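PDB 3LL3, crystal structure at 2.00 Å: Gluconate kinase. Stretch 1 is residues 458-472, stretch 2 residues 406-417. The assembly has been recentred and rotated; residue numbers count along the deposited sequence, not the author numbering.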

ATOM      1  N   ASP A 458      13.981  34.359  -1.082  1.00 32.86           N
ATOM      2  CA  ASP A 458      13.259  34.787   0.104  1.00 32.18           C
ATOM      3  C   ASP A 458      13.830  34.149   1.361  1.00 34.10           C
ATOM      4  O   ASP A 458      14.437  34.835   2.176  1.00 34.22           O
ATOM      5  CB  ASP A 458      11.773  34.452   0.004  1.00 32.54           C
ATOM      6  CG  ASP A 458      10.972  35.061   1.137  1.00 37.80           C
ATOM      7  OD1 ASP A 458      11.401  36.114   1.640  1.00 38.17           O
ATOM      8  OD2 ASP A 458       9.931  34.501   1.539  1.00 41.05           O
ATOM      9  N   LYS A 459      13.612  32.844   1.514  1.00 29.48           N
ATOM     10  CA  LYS A 459      14.093  32.091   2.684  1.00 31.02           C
ATOM     11  C   LYS A 459      14.951  30.899   2.265  1.00 29.25           C
ATOM     12  O   LYS A 459      14.734  30.335   1.188  1.00 28.69           O
ATOM     13  CB  LYS A 459      12.915  31.593   3.529  1.00 30.14           C
ATOM     14  CG  LYS A 459      12.549  32.513   4.685  1.00 37.49           C
ATOM     15  CD  LYS A 459      11.303  33.318   4.419  1.00 39.40           C
ATOM     16  CE  LYS A 459      10.068  32.571   4.884  1.00 38.09           C
ATOM     17  NZ  LYS A 459       9.738  32.942   6.278  1.00 42.92           N
ATOM     18  N   VAL A 460      15.923  30.524   3.097  1.00 27.50           N
ATOM     19  CA  VAL A 460      16.729  29.336   2.834  1.00 24.24           C
ATOM     20  C   VAL A 460      16.507  28.296   3.948  1.00 28.84           C
ATOM     21  O   VAL A 460      16.411  28.644   5.135  1.00 26.26           O
ATOM     22  CB  VAL A 460      18.225  29.646   2.761  1.00 27.18           C
ATOM     23  CG1 VAL A 460      18.996  28.416   2.327  1.00 25.32           C
ATOM     24  CG2 VAL A 460      18.497  30.820   1.837  1.00 28.00           C
ATOM     25  N   TYR A 461      16.417  27.031   3.560  1.00 23.42           N
ATOM     26  CA  TYR A 461      16.257  25.938   4.513  1.00 26.58           C
ATOM     27  C   TYR A 461      17.424  24.973   4.367  1.00 27.03           C
ATOM     28  O   TYR A 461      17.564  24.345   3.319  1.00 27.22           O
ATOM     29  CB  TYR A 461      14.934  25.211   4.243  1.00 25.16           C
ATOM     30  CG  TYR A 461      13.731  26.115   4.400  1.00 26.23           C
ATOM     31  CD1 TYR A 461      12.980  26.108   5.569  1.00 25.84           C
ATOM     32  CD2 TYR A 461      13.360  26.988   3.391  1.00 26.19           C
ATOM     33  CE1 TYR A 461      11.890  26.930   5.720  1.00 26.22           C
ATOM     34  CE2 TYR A 461      12.274  27.816   3.535  1.00 27.24           C
ATOM     35  CZ  TYR A 461      11.539  27.788   4.705  1.00 28.09           C
ATOM     36  OH  TYR A 461      10.450  28.632   4.859  1.00 29.96           O
ATOM     37  N   PHE A 462      18.267  24.858   5.397  1.00 23.55           N
ATOM     38  CA  PHE A 462      19.381  23.914   5.335  1.00 26.89           C
ATOM     39  C   PHE A 462      18.973  22.540   5.845  1.00 27.78           C
ATOM     40  O   PHE A 462      18.154  22.438   6.754  1.00 28.14           O
ATOM     41  CB  PHE A 462      20.585  24.422   6.123  1.00 26.61           C
ATOM     42  CG  PHE A 462      21.088  25.754   5.651  1.00 28.01           C
ATOM     43  CD1 PHE A 462      20.578  26.931   6.193  1.00 27.70           C
ATOM     44  CD2 PHE A 462      22.051  25.833   4.657  1.00 28.79           C
ATOM     45  CE1 PHE A 462      21.024  28.187   5.736  1.00 31.95           C
ATOM     46  CE2 PHE A 462      22.513  27.086   4.209  1.00 30.34           C
ATOM     47  CZ  PHE A 462      21.988  28.261   4.760  1.00 29.39           C
ATOM     48  N   PRO A 463      19.540  21.477   5.253  1.00 29.16           N
ATOM     49  CA  PRO A 463      19.256  20.106   5.704  1.00 27.20           C
ATOM     50  C   PRO A 463      19.594  19.956   7.184  1.00 31.57           C
ATOM     51  O   PRO A 463      20.653  20.396   7.612  1.00 31.68           O
ATOM     52  CB  PRO A 463      20.205  19.254   4.860  1.00 27.80           C
ATOM     53  CG  PRO A 463      20.446  20.104   3.616  1.00 30.42           C
ATOM     54  CD  PRO A 463      20.495  21.508   4.133  1.00 27.80           C
ATOM     55  N   ASN A 464      18.673  19.393   7.955  1.00 30.29           N
ATOM     56  CA  ASN A 464      18.953  18.974   9.320  1.00 30.93           C
ATOM     57  C   ASN A 464      19.661  17.610   9.237  1.00 32.80           C
ATOM     58  O   ASN A 464      19.111  16.641   8.698  1.00 30.98           O
ATOM     59  CB  ASN A 464      17.643  18.930  10.114  1.00 31.83           C
ATOM     60  CG  ASN A 464      17.803  18.316  11.484  1.00 37.50           C
ATOM     61  OD1 ASN A 464      18.149  17.139  11.614  1.00 37.36           O
ATOM     62  ND2 ASN A 464      17.519  19.102  12.523  1.00 40.97           N
ATOM     63  N   PRO A 465      20.914  17.549   9.720  1.00 31.63           N
ATOM     64  CA  PRO A 465      21.799  16.382   9.573  1.00 33.30           C
ATOM     65  C   PRO A 465      21.185  15.084  10.102  1.00 33.68           C
ATOM     66  O   PRO A 465      21.347  14.027   9.479  1.00 31.61           O
ATOM     67  CB  PRO A 465      23.010  16.748  10.440  1.00 36.57           C
ATOM     68  CG  PRO A 465      22.992  18.231  10.511  1.00 37.26           C
ATOM     69  CD  PRO A 465      21.548  18.638  10.483  1.00 34.43           C
ATOM     70  N   LYS A 466      20.512  15.169  11.248  1.00 30.54           N
ATOM     71  CA  LYS A 466      19.902  14.000  11.865  1.00 33.99           C
ATOM     72  C   LYS A 466      18.808  13.403  10.969  1.00 31.57           C
ATOM     73  O   LYS A 466      18.897  12.248  10.576  1.00 30.54           O
ATOM     74  CB  LYS A 466      19.356  14.365  13.245  1.00 37.87           C
ATOM     75  CG  LYS A 466      19.372  13.225  14.227  1.00 43.09           C
ATOM     76  CD  LYS A 466      19.065  13.717  15.630  1.00 47.35           C
ATOM     77  CE  LYS A 466      19.321  12.619  16.656  1.00 54.18           C
ATOM     78  NZ  LYS A 466      20.717  12.086  16.552  1.00 55.44           N
ATOM     79  N   GLU A 467      17.791  14.195  10.628  1.00 32.61           N
ATOM     80  CA  GLU A 467      16.748  13.749   9.697  1.00 31.27           C
ATOM     81  C   GLU A 467      17.292  13.383   8.314  1.00 30.03           C
ATOM     82  O   GLU A 467      16.838  12.413   7.696  1.00 28.84           O
ATOM     83  CB  GLU A 467      15.648  14.797   9.547  1.00 31.13           C
ATOM     84  CG  GLU A 467      14.764  14.958  10.757  1.00 33.69           C
ATOM     85  CD  GLU A 467      13.357  15.391  10.382  1.00 35.07           C
ATOM     86  OE1 GLU A 467      13.078  15.566   9.168  1.00 36.30           O
ATOM     87  OE2 GLU A 467      12.518  15.554  11.297  1.00 39.79           O
ATOM     88  N   ALA A 468      18.252  14.155   7.817  1.00 29.49           N
ATOM     89  CA  ALA A 468      18.837  13.853   6.519  1.00 28.46           C
ATOM     90  C   ALA A 468      19.374  12.428   6.500  1.00 29.82           C
ATOM     91  O   ALA A 468      19.201  11.697   5.516  1.00 29.55           O
ATOM     92  CB  ALA A 468      19.934  14.856   6.160  1.00 29.18           C
ATOM     93  N   ALA A 469      20.016  12.030   7.592  1.00 27.33           N
ATOM     94  CA  ALA A 469      20.523  10.668   7.718  1.00 28.66           C
ATOM     95  C   ALA A 469      19.393   9.638   7.720  1.00 30.54           C
ATOM     96  O   ALA A 469      19.505   8.568   7.099  1.00 27.64           O
ATOM     97  CB  ALA A 469      21.377  10.521   8.975  1.00 30.31           C
ATOM     98  N   THR A 470      18.313   9.951   8.432  1.00 28.43           N
ATOM     99  CA  THR A 470      17.178   9.036   8.481  1.00 29.07           C
ATOM    100  C   THR A 470      16.655   8.803   7.049  1.00 28.74           C
ATOM    101  O   THR A 470      16.450   7.665   6.611  1.00 28.80           O
ATOM    102  CB  THR A 470      16.051   9.620   9.337  1.00 29.04           C
ATOM    103  OG1 THR A 470      16.514   9.814  10.687  1.00 29.51           O
ATOM    104  CG2 THR A 470      14.852   8.690   9.324  1.00 31.32           C
ATOM    105  N   TYR A 471      16.462   9.896   6.323  1.00 26.55           N
ATOM    106  CA  TYR A 471      15.923   9.814   4.979  1.00 28.95           C
ATOM    107  C   TYR A 471      16.895   9.147   4.028  1.00 28.20           C
ATOM    108  O   TYR A 471      16.496   8.456   3.103  1.00 27.30           O
ATOM    109  CB  TYR A 471      15.487  11.200   4.480  1.00 27.25           C
ATOM    110  CG  TYR A 471      14.216  11.634   5.164  1.00 26.53           C
ATOM    111  CD1 TYR A 471      13.050  10.880   5.033  1.00 26.65           C
ATOM    112  CD2 TYR A 471      14.190  12.755   5.978  1.00 27.76           C
ATOM    113  CE1 TYR A 471      11.887  11.251   5.675  1.00 27.66           C
ATOM    114  CE2 TYR A 471      13.036  13.130   6.632  1.00 27.94           C
ATOM    115  CZ  TYR A 471      11.890  12.380   6.476  1.00 28.73           C
ATOM    116  OH  TYR A 471      10.751  12.769   7.131  1.00 27.88           O
ATOM    117  N   GLN A 472      18.180   9.350   4.269  1.00 29.62           N
ATOM    118  CA  GLN A 472      19.202   8.744   3.428  1.00 32.57           C
ATOM    119  C   GLN A 472      19.172   7.226   3.553  1.00 30.64           C
ATOM    120  O   GLN A 472      19.451   6.500   2.588  1.00 32.75           O
ATOM    121  CB  GLN A 472      20.576   9.289   3.807  1.00 34.18           C
ATOM    122  CG  GLN A 472      21.661   9.013   2.799  1.00 40.67           C
ATOM    123  CD  GLN A 472      22.794  10.029   2.886  1.00 49.09           C
ATOM    124  OE1 GLN A 472      22.637  11.111   3.467  1.00 51.30           O
ATOM    125  NE2 GLN A 472      23.941   9.686   2.303  1.00 54.95           N
TER
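Stretch 2 406-417: SDFVRQLCANIF

Stretch 2 is a single helix, residues 407-417, opened by Ser406 at its N-cap. Ser406 takes chi1 of 72° (p), which brings Ser406 OG back over the first turn to accept from Val409 N at 3.0 Å, a backbone NH that has no carbonyl of an earlier turn to serve it. The helix runs along stretch 1 in the same general sense, first past the strand 458-461, its N-to-C direction at 46° to the strand's, and then across the helix 465-472 at 61°. The axes approach to 8.8 Å in the first case and 8.0 Å in the second. The second is a close helix packing, and it places the CA atoms of Ala468 and Asn415 only 4.5 Å apart; 666 Å² is buried in all.

Tyr461 anchors the strand end. With chi1 at -61° (m) and chi2 at -99°, its ring extends along the first turns of stretch 2, and Arg410 CB lies over one face, 3.7 Å from the centroid of the Tyr461 ring and almost on the ring normal. Arg410 is itself m at chi1, then t at chi2 and chi3; this extended chain follows the tyrosine ring and carries the guanidinium to the phenol, where Arg410 NH1 donates to Tyr461 OH at 2.9 Å. Tyr461 OH in turn donates to Asp407 OD1 at 2.7 Å. Tyrosine suits the place because its ring offers a flat apolar face while its OH can accept from a cation and donate to a carboxylate. Asp407 has its CA-to-CB bond sideways, but chi1 of -78° (m) brings the carboxylate nearer. Farther along, small Ala414 lets the backbone come close, with Tyr461 O 3.6 Å from Ala414 CB, and Pro463 CG rests 3.6 Å from Ala414 O.

Asn415 is central to the polar contact. Its CA-to-CB bond points sideways, yet chi1 of -65° (m) and chi2 of -12° turn the amide so that both its ends are used: Asn415 OD1 accepts from Asn464 N at 2.8 Å, and Asn415 ND2 donates to Glu467 OE1 at 2.8 Å. An amide, having both an acceptor and a donor, can thus join a loop NH to a carboxylate in the first turn of the helix. Glu467 reaches it with chi1 m and chi2 t. Asn464, at t, directs its own side chain to the capping role instead, Asn464 OD1 accepting from Glu467 N at 3.1 Å.

Where the helices cross, Ala468 has no bulk beyond CB, and Ala468 CA comes within 3.4 Å of Asn415 O in a CA-H...O contact. A water lies 2.6 Å from Asn415 O and 2.8 Å from Ala468 O. Tyr471 has its CA-to-CB bond toward stretch 2, and chi1 of -73° (m) lays its ring against Ile416. Ile416 CG1 sits over one face, 3.9 Å from the centroid of the Tyr471 ring, while Leu412 CD2 lies 3.6 Å from Tyr471 OH, a hydroxyl satisfied elsewhere in the structure. The long aromatic side chain can therefore be buried among aliphatic groups without leaving its polar end unpaired.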

ATOM      1  N   SER A 406       4.320  25.355   3.233  1.00 28.29           N
ATOM      2  CA  SER A 406       4.624  25.253   4.649  1.00 28.72           C
ATOM      3  C   SER A 406       6.113  25.097   4.918  1.00 28.54           C
ATOM      4  O   SER A 406       6.835  24.500   4.131  1.00 24.19           O
ATOM      5  CB  SER A 406       3.896  24.053   5.247  1.00 27.19           C
ATOM      6  OG  SER A 406       4.509  22.868   4.778  1.00 25.88           O
ATOM      7  N   ASP A 407       6.561  25.631   6.049  1.00 25.91           N
ATOM      8  CA  ASP A 407       7.903  25.356   6.544  1.00 26.56           C
ATOM      9  C   ASP A 407       8.188  23.865   6.704  1.00 24.95           C
ATOM     10  O   ASP A 407       9.315  23.417   6.540  1.00 25.01           O
ATOM     11  CB  ASP A 407       8.112  26.024   7.910  1.00 27.67           C
ATOM     12  CG  ASP A 407       8.379  27.492   7.793  1.00 32.36           C
ATOM     13  OD1 ASP A 407       8.488  27.998   6.651  1.00 29.83           O
ATOM     14  OD2 ASP A 407       8.483  28.135   8.848  1.00 34.88           O
ATOM     15  N   PHE A 408       7.181  23.103   7.102  1.00 25.57           N
ATOM     16  CA  PHE A 408       7.383  21.683   7.324  1.00 24.57           C
ATOM     17  C   PHE A 408       7.796  20.990   5.997  1.00 25.48           C
ATOM     18  O   PHE A 408       8.777  20.236   5.928  1.00 24.02           O
ATOM     19  CB  PHE A 408       6.109  21.061   7.904  1.00 27.27           C
ATOM     20  CG  PHE A 408       6.138  19.555   7.945  1.00 28.55           C
ATOM     21  CD1 PHE A 408       7.082  18.890   8.707  1.00 31.09           C
ATOM     22  CD2 PHE A 408       5.219  18.807   7.224  1.00 28.82           C
ATOM     23  CE1 PHE A 408       7.123  17.491   8.735  1.00 29.83           C
ATOM     24  CE2 PHE A 408       5.238  17.414   7.257  1.00 28.45           C
ATOM     25  CZ  PHE A 408       6.195  16.753   8.008  1.00 27.30           C
ATOM     26  N   VAL A 409       7.054  21.265   4.943  1.00 22.15           N
ATOM     27  CA  VAL A 409       7.372  20.643   3.651  1.00 26.48           C
ATOM     28  C   VAL A 409       8.688  21.180   3.084  1.00 23.78           C
ATOM     29  O   VAL A 409       9.481  20.435   2.533  1.00 22.85           O
ATOM     30  CB  VAL A 409       6.220  20.792   2.648  1.00 24.84           C
ATOM     31  CG1 VAL A 409       6.620  20.289   1.228  1.00 25.18           C
ATOM     32  CG2 VAL A 409       5.004  20.022   3.161  1.00 23.55           C
ATOM     33  N   ARG A 410       8.936  22.471   3.247  1.00 25.11           N
ATOM     34  CA  ARG A 410      10.196  23.037   2.784  1.00 23.31           C
ATOM     35  C   ARG A 410      11.365  22.334   3.442  1.00 24.56           C
ATOM     36  O   ARG A 410      12.322  21.939   2.775  1.00 23.72           O
ATOM     37  CB  ARG A 410      10.234  24.544   3.049  1.00 25.33           C
ATOM     38  CG  ARG A 410       9.294  25.316   2.146  1.00 24.57           C
ATOM     39  CD  ARG A 410       9.054  26.724   2.640  1.00 27.37           C
ATOM     40  NE  ARG A 410       8.218  27.470   1.705  1.00 27.46           N
ATOM     41  CZ  ARG A 410       7.966  28.771   1.810  1.00 32.69           C
ATOM     42  NH1 ARG A 410       8.480  29.463   2.828  1.00 32.84           N
ATOM     43  NH2 ARG A 410       7.208  29.383   0.908  1.00 32.76           N
ATOM     44  N   GLN A 411      11.276  22.155   4.759  1.00 22.46           N
ATOM     45  CA  GLN A 411      12.361  21.534   5.504  1.00 25.78           C
ATOM     46  C   GLN A 411      12.504  20.064   5.167  1.00 23.62           C
ATOM     47  O   GLN A 411      13.618  19.515   5.097  1.00 23.13           O
ATOM     48  CB  GLN A 411      12.144  21.704   7.023  1.00 26.48           C
ATOM     49  CG  GLN A 411      13.316  21.199   7.841  1.00 26.82           C
ATOM     50  CD  GLN A 411      14.581  22.003   7.575  1.00 28.48           C
ATOM     51  OE1 GLN A 411      15.647  21.445   7.303  1.00 30.59           O
ATOM     52  NE2 GLN A 411      14.460  23.320   7.631  1.00 27.83           N
ATOM     53  N   LEU A 412      11.363  19.414   4.976  1.00 24.19           N
ATOM     54  CA  LEU A 412      11.365  18.007   4.597  1.00 25.78           C
ATOM     55  C   LEU A 412      12.088  17.818   3.255  1.00 23.14           C
ATOM     56  O   LEU A 412      12.860  16.871   3.068  1.00 21.39           O
ATOM     57  CB  LEU A 412       9.925  17.507   4.498  1.00 26.47           C
ATOM     58  CG  LEU A 412       9.676  16.185   5.190  1.00 31.88           C
ATOM     59  CD1 LEU A 412       8.198  15.895   5.288  1.00 33.04           C
ATOM     60  CD2 LEU A 412      10.369  15.122   4.393  1.00 30.00           C
ATOM     61  N   CYS A 413      11.839  18.727   2.319  1.00 22.52           N
ATOM     62  CA  CYS A 413      12.531  18.668   1.019  1.00 23.24           C
ATOM     63  C   CYS A 413      14.025  18.802   1.223  1.00 21.29           C
ATOM     64  O   CYS A 413      14.812  18.054   0.653  1.00 23.37           O
ATOM     65  CB  CYS A 413      12.058  19.790   0.090  1.00 22.04           C
ATOM     66  SG  CYS A 413      10.418  19.513  -0.631  1.00 24.60           S
ATOM     67  N   ALA A 414      14.411  19.784   2.031  1.00 22.37           N
ATOM     68  CA  ALA A 414      15.818  19.990   2.366  1.00 23.70           C
ATOM     69  C   ALA A 414      16.433  18.713   2.943  1.00 23.96           C
ATOM     70  O   ALA A 414      17.536  18.319   2.564  1.00 22.80           O
ATOM     71  CB  ALA A 414      15.952  21.131   3.372  1.00 23.18           C
ATOM     72  N   ASN A 415      15.722  18.094   3.885  1.00 21.88           N
ATOM     73  CA  ASN A 415      16.197  16.876   4.531  1.00 23.44           C
ATOM     74  C   ASN A 415      16.310  15.649   3.603  1.00 25.35           C
ATOM     75  O   ASN A 415      17.244  14.854   3.736  1.00 24.93           O
ATOM     76  CB  ASN A 415      15.314  16.557   5.736  1.00 25.04           C
ATOM     77  CG  ASN A 415      15.420  17.612   6.829  1.00 25.74           C
ATOM     78  OD1 ASN A 415      16.304  18.466   6.790  1.00 26.07           O
ATOM     79  ND2 ASN A 415      14.518  17.560   7.801  1.00 23.45           N
ATOM     80  N   ILE A 416      15.353  15.504   2.683  1.00 23.90           N
ATOM     81  CA  ILE A 416      15.364  14.412   1.707  1.00 24.17           C
ATOM     82  C   ILE A 416      16.361  14.646   0.572  1.00 24.61           C
ATOM     83  O   ILE A 416      17.149  13.754   0.248  1.00 26.86           O
ATOM     84  CB  ILE A 416      13.954  14.152   1.147  1.00 23.41           C
ATOM     85  CG1 ILE A 416      13.097  13.472   2.222  1.00 25.03           C
ATOM     86  CG2 ILE A 416      14.016  13.312  -0.125  1.00 23.64           C
ATOM     87  CD1 ILE A 416      11.630  13.377   1.858  1.00 24.36           C
ATOM     88  N   PHE A 417      16.333  15.830  -0.031  1.00 22.58           N
ATOM     89  CA  PHE A 417      17.305  16.181  -1.071  1.00 24.31           C
ATOM     90  C   PHE A 417      18.722  16.358  -0.502  1.00 25.64           C
ATOM     91  O   PHE A 417      19.708  16.174  -1.210  1.00 26.87           O
ATOM     92  CB  PHE A 417      16.881  17.455  -1.829  1.00 24.03           C
ATOM     93  CG  PHE A 417      15.781  17.239  -2.854  1.00 24.18           C
ATOM     94  CD1 PHE A 417      16.031  17.418  -4.206  1.00 24.53           C
ATOM     95  CD2 PHE A 417      14.498  16.880  -2.461  1.00 25.49           C
ATOM     96  CE1 PHE A 417      15.015  17.231  -5.164  1.00 27.42           C
ATOM     97  CE2 PHE A 417      13.482  16.697  -3.393  1.00 23.46           C
ATOM     98  CZ  PHE A 417      13.742  16.860  -4.756  1.00 26.16           C
TER
HETATM   99  O   HOH W   1      18.528  12.731   3.002  1.00 28.55           O
HETATM  100  O   HOH W   2      17.068  10.894   1.025  1.00 30.17           O